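Local coordinates for 6-phosphogluconate dehydrogenase (Decarboxylating) (Geobacter metallireducens, PDB 4E21), which probably acts as an NADP-dependent dehydrogenase that oxidatively decarboxylates 6-phosphogluconate in the pentose phosphate pathway, at residues A67-R70 and E74-A77; A77-V80 and V84-L87. One frame throughout, in Å; residues are numbered along the deposited sequence.

In the fold
After strand 47-51 and helix 55-63 the chain enters the loop holding residues 67-70, and interaction 1 closes a short loop, three residues between its segments, from there onto helix 72-78. Interaction 2 then takes up the end of the same helix and closes the next loop, again of three residues, from 77-80 to strand 84-87. The two contacts follow each other without crossing or nesting, share Ala77 as the end of one segment and the start of the next, and have their centres about 8 Å apart. Lys78 reaches back to Gly68 O, and the Phe75 ring packs on Val85. Both lie on the connection from strand 47-51 to strand 84-87 in the NAD-binding domain, tying loop to helix and helix to strand.

Interaction 1: residues A67-R70 and E74-A77; sequences AGAR and EFCA
The Glu74 carboxylate stands over one face of the Arg70 guanidinium, offset toward its rim, the two planes 87° apart, so this salt bridge is not the coplanar, two-pronged kind. OE2 of Glu74 makes the close approach, 2.7 Å from Arg70 NH1, while Arg70 reaches it by a chain bent at chi2 that crosses the glutamate at a slant. With CG of Glu74 anti to the backbone N (chi1 -171°) and the chain extended beyond it, the carboxylate is carried out to the loop. There Glu74 OE1 accepts a hydrogen bond from Arg70 N at 3.1 Å, the nitrogen lying above the carboxylate plane; at 166° it is nearly straight. One carboxylate thus holds the arginine by backbone and side chain together. With an alanine in place of Glu74, the Arg70 guanidinium would probably lose this counter-charge and turn more freely, and its backbone N would lack this acceptor. Next along the contact, Ala69 CB lies 3.9 Å from Phe75 CB, at the edge of the phenylalanine ring, which continues onto Val49 and Tyr51 of strand 47-51. Ser71 OG accepts a hydrogen bond from Glu74 N. The whole is a loop-to-helix junction in a Rossmann-type domain.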
ATOM      1  N   ALA B  67      12.793 -35.009 -34.706  1.00 49.91           N
ATOM      2  CA  ALA B  67      13.377 -36.222 -34.129  1.00 50.90           C
ATOM      3  C   ALA B  67      12.950 -36.393 -32.676  1.00 49.14           C
ATOM      4  O   ALA B  67      13.007 -35.447 -31.896  1.00 48.17           O
ATOM      5  CB  ALA B  67      14.897 -36.205 -34.244  1.00 46.96           C
ATOM      6  N   GLY B  68      12.509 -37.598 -32.325  1.00 49.21           N
ATOM      7  CA  GLY B  68      12.089 -37.885 -30.971  1.00 46.18           C
ATOM      8  C   GLY B  68      13.036 -38.835 -30.264  1.00 47.79           C
ATOM      9  O   GLY B  68      14.125 -39.140 -30.747  1.00 48.36           O
ATOM     10  N   ALA B  69      12.604 -39.303 -29.104  1.00 47.98           N
ATOM     11  CA  ALA B  69      13.367 -40.230 -28.303  1.00 47.28           C
ATOM     12  C   ALA B  69      12.389 -40.811 -27.298  1.00 49.61           C
ATOM     13  O   ALA B  69      11.524 -40.092 -26.783  1.00 44.85           O
ATOM     14  CB  ALA B  69      14.491 -39.515 -27.600  1.00 43.07           C
ATOM     15  N   ARG B  70      12.499 -42.114 -27.033  1.00 50.06           N
ATOM     16  CA  ARG B  70      11.555 -42.758 -26.120  1.00 50.06           C
ATOM     17  C   ARG B  70      12.102 -42.986 -24.728  1.00 47.28           C
ATOM     18  O   ARG B  70      11.444 -43.595 -23.892  1.00 48.68           O
ATOM     19  CB  ARG B  70      11.015 -44.071 -26.689  1.00 56.33           C
ATOM     20  CG  ARG B  70      11.890 -44.704 -27.740  1.00 60.38           C
ATOM     21  CD  ARG B  70      11.392 -44.364 -29.144  1.00 60.90           C
ATOM     22  NE  ARG B  70      12.219 -45.016 -30.160  1.00 67.77           N
ATOM     23  CZ  ARG B  70      12.934 -44.368 -31.079  1.00 68.34           C
ATOM     24  NH1 ARG B  70      12.902 -43.032 -31.131  1.00 62.38           N
ATOM     25  NH2 ARG B  70      13.665 -45.053 -31.958  1.00 65.25           N
ATOM     26  N   GLU B  74      18.082 -42.983 -25.050  1.00 41.78           N
ATOM     27  CA  GLU B  74      18.118 -42.704 -26.484  1.00 42.07           C
ATOM     28  C   GLU B  74      18.317 -41.208 -26.756  1.00 40.35           C
ATOM     29  O   GLU B  74      19.007 -40.813 -27.706  1.00 39.81           O
ATOM     30  CB  GLU B  74      16.838 -43.175 -27.173  1.00 43.46           C
ATOM     31  CG  GLU B  74      16.955 -43.080 -28.687  1.00 48.59           C
ATOM     32  CD  GLU B  74      15.625 -43.145 -29.402  1.00 55.13           C
ATOM     33  OE1 GLU B  74      14.623 -43.519 -28.754  1.00 55.42           O
ATOM     34  OE2 GLU B  74      15.589 -42.811 -30.612  1.00 57.54           O
ATOM     35  N   PHE B  75      17.693 -40.380 -25.926  1.00 38.06           N
ATOM     36  CA  PHE B  75      17.849 -38.943 -26.041  1.00 38.11           C
ATOM     37  C   PHE B  75      19.331 -38.565 -25.967  1.00 35.16           C
ATOM     38  O   PHE B  75      19.871 -37.960 -26.886  1.00 34.99           O
ATOM     39  CB  PHE B  75      17.049 -38.241 -24.941  1.00 38.16           C
ATOM     40  CG  PHE B  75      17.172 -36.753 -24.953  1.00 36.19           C
ATOM     41  CD1 PHE B  75      16.455 -35.988 -25.874  1.00 37.88           C
ATOM     42  CD2 PHE B  75      17.984 -36.105 -24.034  1.00 36.19           C
ATOM     43  CE1 PHE B  75      16.544 -34.593 -25.889  1.00 36.00           C
ATOM     44  CE2 PHE B  75      18.081 -34.707 -24.030  1.00 35.07           C
ATOM     45  CZ  PHE B  75      17.360 -33.946 -24.968  1.00 34.03           C
ATOM     46  N   CYS B  76      20.001 -38.921 -24.881  1.00 35.46           N
ATOM     47  CA  CYS B  76      21.417 -38.568 -24.750  1.00 37.26           C
ATOM     48  C   CYS B  76      22.273 -39.224 -25.830  1.00 37.35           C
ATOM     49  O   CYS B  76      23.229 -38.616 -26.356  1.00 34.60           O
ATOM     50  CB  CYS B  76      21.932 -38.933 -23.370  1.00 35.32           C
ATOM     51  SG  CYS B  76      21.159 -37.928 -22.119  1.00 38.91           S
ATOM     52  N   ALA B  77      21.905 -40.459 -26.162  1.00 34.92           N
ATOM     53  CA  ALA B  77      22.576 -41.207 -27.210  1.00 38.10           C
ATOM     54  C   ALA B  77      22.563 -40.446 -28.538  1.00 39.60           C
ATOM     55  O   ALA B  77      23.568 -40.439 -29.267  1.00 36.81           O
ATOM     56  CB  ALA B  77      21.916 -42.559 -27.375  1.00 37.86           C
TER

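Interaction 2: residues A77-V80 and V84-L87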
ATOM      1  N   ALA B  77      21.905 -40.459 -26.162  1.00 34.92           N
ATOM      2  CA  ALA B  77      22.576 -41.207 -27.210  1.00 38.10           C
ATOM      3  C   ALA B  77      22.563 -40.446 -28.538  1.00 39.60           C
ATOM      4  O   ALA B  77      23.568 -40.439 -29.267  1.00 36.81           O
ATOM      5  CB  ALA B  77      21.916 -42.559 -27.375  1.00 37.86           C
ATOM      6  N   LYS B  78      21.426 -39.804 -28.833  1.00 36.02           N
ATOM      7  CA  LYS B  78      21.206 -39.152 -30.115  1.00 36.15           C
ATOM      8  C   LYS B  78      21.877 -37.787 -30.204  1.00 37.26           C
ATOM      9  O   LYS B  78      22.006 -37.222 -31.297  1.00 36.98           O
ATOM     10  CB  LYS B  78      19.712 -38.984 -30.362  1.00 38.70           C
ATOM     11  CG  LYS B  78      18.992 -40.235 -30.796  1.00 41.34           C
ATOM     12  CD  LYS B  78      17.603 -39.888 -31.287  1.00 45.78           C
ATOM     13  CE  LYS B  78      17.071 -40.921 -32.274  1.00 49.47           C
ATOM     14  NZ  LYS B  78      15.843 -40.399 -32.951  1.00 53.36           N
ATOM     15  N   LEU B  79      22.280 -37.242 -29.060  1.00 36.05           N
ATOM     16  CA  LEU B  79      22.920 -35.929 -29.043  1.00 35.86           C
ATOM     17  C   LEU B  79      24.444 -36.056 -29.061  1.00 35.07           C
ATOM     18  O   LEU B  79      25.049 -36.608 -28.137  1.00 34.83           O
ATOM     19  CB  LEU B  79      22.455 -35.093 -27.844  1.00 31.51           C
ATOM     20  CG  LEU B  79      20.983 -34.656 -27.828  1.00 35.47           C
ATOM     21  CD1 LEU B  79      20.697 -33.892 -26.570  1.00 32.47           C
ATOM     22  CD2 LEU B  79      20.591 -33.823 -29.046  1.00 34.28           C
ATOM     23  N   VAL B  80      25.047 -35.539 -30.126  1.00 35.65           N
ATOM     24  CA  VAL B  80      26.496 -35.554 -30.326  1.00 33.56           C
ATOM     25  C   VAL B  80      27.215 -34.627 -29.336  1.00 32.99           C
ATOM     26  O   VAL B  80      26.776 -33.516 -29.095  1.00 34.60           O
ATOM     27  CB  VAL B  80      26.821 -35.169 -31.800  1.00 35.70           C
ATOM     28  CG1 VAL B  80      28.325 -34.945 -32.014  1.00 36.62           C
ATOM     29  CG2 VAL B  80      26.292 -36.235 -32.754  1.00 32.11           C
ATOM     30  N   VAL B  84      24.102 -29.833 -26.206  1.00 32.13           N
ATOM     31  CA  VAL B  84      23.319 -28.699 -25.716  1.00 30.75           C
ATOM     32  C   VAL B  84      21.907 -29.163 -25.345  1.00 31.58           C
ATOM     33  O   VAL B  84      21.108 -29.506 -26.225  1.00 32.69           O
ATOM     34  CB  VAL B  84      23.230 -27.585 -26.746  1.00 30.97           C
ATOM     35  CG1 VAL B  84      22.145 -26.547 -26.323  1.00 32.55           C
ATOM     36  CG2 VAL B  84      24.573 -26.925 -26.877  1.00 30.47           C
ATOM     37  N   VAL B  85      21.605 -29.182 -24.047  1.00 30.86           N
ATOM     38  CA  VAL B  85      20.308 -29.676 -23.575  1.00 30.90           C
ATOM     39  C   VAL B  85      19.450 -28.582 -22.924  1.00 30.80           C
ATOM     40  O   VAL B  85      19.842 -28.008 -21.915  1.00 30.89           O
ATOM     41  CB  VAL B  85      20.468 -30.840 -22.570  1.00 31.21           C
ATOM     42  CG1 VAL B  85      19.084 -31.398 -22.155  1.00 30.16           C
ATOM     43  CG2 VAL B  85      21.374 -31.930 -23.145  1.00 32.52           C
ATOM     44  N   TRP B  86      18.277 -28.320 -23.492  1.00 29.43           N
ATOM     45  CA  TRP B  86      17.359 -27.305 -22.971  1.00 28.19           C
ATOM     46  C   TRP B  86      16.210 -27.947 -22.188  1.00 30.64           C
ATOM     47  O   TRP B  86      15.562 -28.877 -22.684  1.00 31.91           O
ATOM     48  CB  TRP B  86      16.810 -26.480 -24.128  1.00 27.67           C
ATOM     49  CG  TRP B  86      16.195 -25.169 -23.737  1.00 30.80           C
ATOM     50  CD1 TRP B  86      15.040 -24.981 -23.024  1.00 31.09           C
ATOM     51  CD2 TRP B  86      16.677 -23.858 -24.070  1.00 28.90           C
ATOM     52  NE1 TRP B  86      14.780 -23.639 -22.893  1.00 30.63           N
ATOM     53  CE2 TRP B  86      15.770 -22.928 -23.518  1.00 30.36           C
ATOM     54  CE3 TRP B  86      17.796 -23.381 -24.765  1.00 28.02           C
ATOM     55  CZ2 TRP B  86      15.948 -21.553 -23.640  1.00 28.05           C
ATOM     56  CZ3 TRP B  86      17.966 -22.021 -24.897  1.00 26.78           C
ATOM     57  CH2 TRP B  86      17.047 -21.119 -24.335  1.00 29.19           C
ATOM     58  N   LEU B  87      15.980 -27.484 -20.956  1.00 29.98           N
ATOM     59  CA  LEU B  87      14.856 -27.964 -20.145  1.00 30.23           C
ATOM     60  C   LEU B  87      13.717 -26.939 -20.140  1.00 32.35           C
ATOM     61  O   LEU B  87      13.944 -25.761 -19.881  1.00 32.76           O
ATOM     62  CB  LEU B  87      15.278 -28.269 -18.700  1.00 27.11           C
ATOM     63  CG  LEU B  87      16.484 -29.186 -18.427  1.00 30.00           C
ATOM     64  CD1 LEU B  87      16.771 -29.281 -16.939  1.00 28.62           C
ATOM     65  CD2 LEU B  87      16.269 -30.591 -18.983  1.00 30.92           C
TER
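Leu79 turns its CG anti to its own carbonyl carbon (chi1 -67°), and with chi2 near 180° CD1 stretches forward to Val85. On the strand, Val85 has CG1 anti to the backbone N (chi1 -177°), which leaves CG2 as the branch facing the leucine. The two methyls, Leu79 CD1 and Val85 CG2, meet at 4.0 Å, and the side chains run at about a right angle to each other. Leu79 CD1 also lies near the backbone of the strand, 4.4 Å from Val84 O. No hydrogen bond joins the segments: the backbones stay well apart, 8.0 Å between Leu79 CA and Val84 CA, and the side chains bridge the distance.

Other groups complete this small apolar cluster. The other branch of Val85, CG1, packs on Phe75 CE2 at 3.9 Å, and Met101 of helix 94-101 also touches Val85. The Gln24 amide accepts from Val80 N and donates to Lys78 O, holding the backbone on either side of Leu79 to the start of strand 24-28. Strand 84-87 pairs through Val84 and Trp86 with strand 24-28 and through Val85 with strand 110-113, so Leu79 packs against an inner strand of the sheet. This is the return into the sheet of the crossover that leaves strand 47-51, passes strand 24-28 and enters strand 84-87, as in Rossmann-type nucleotide-binding domains.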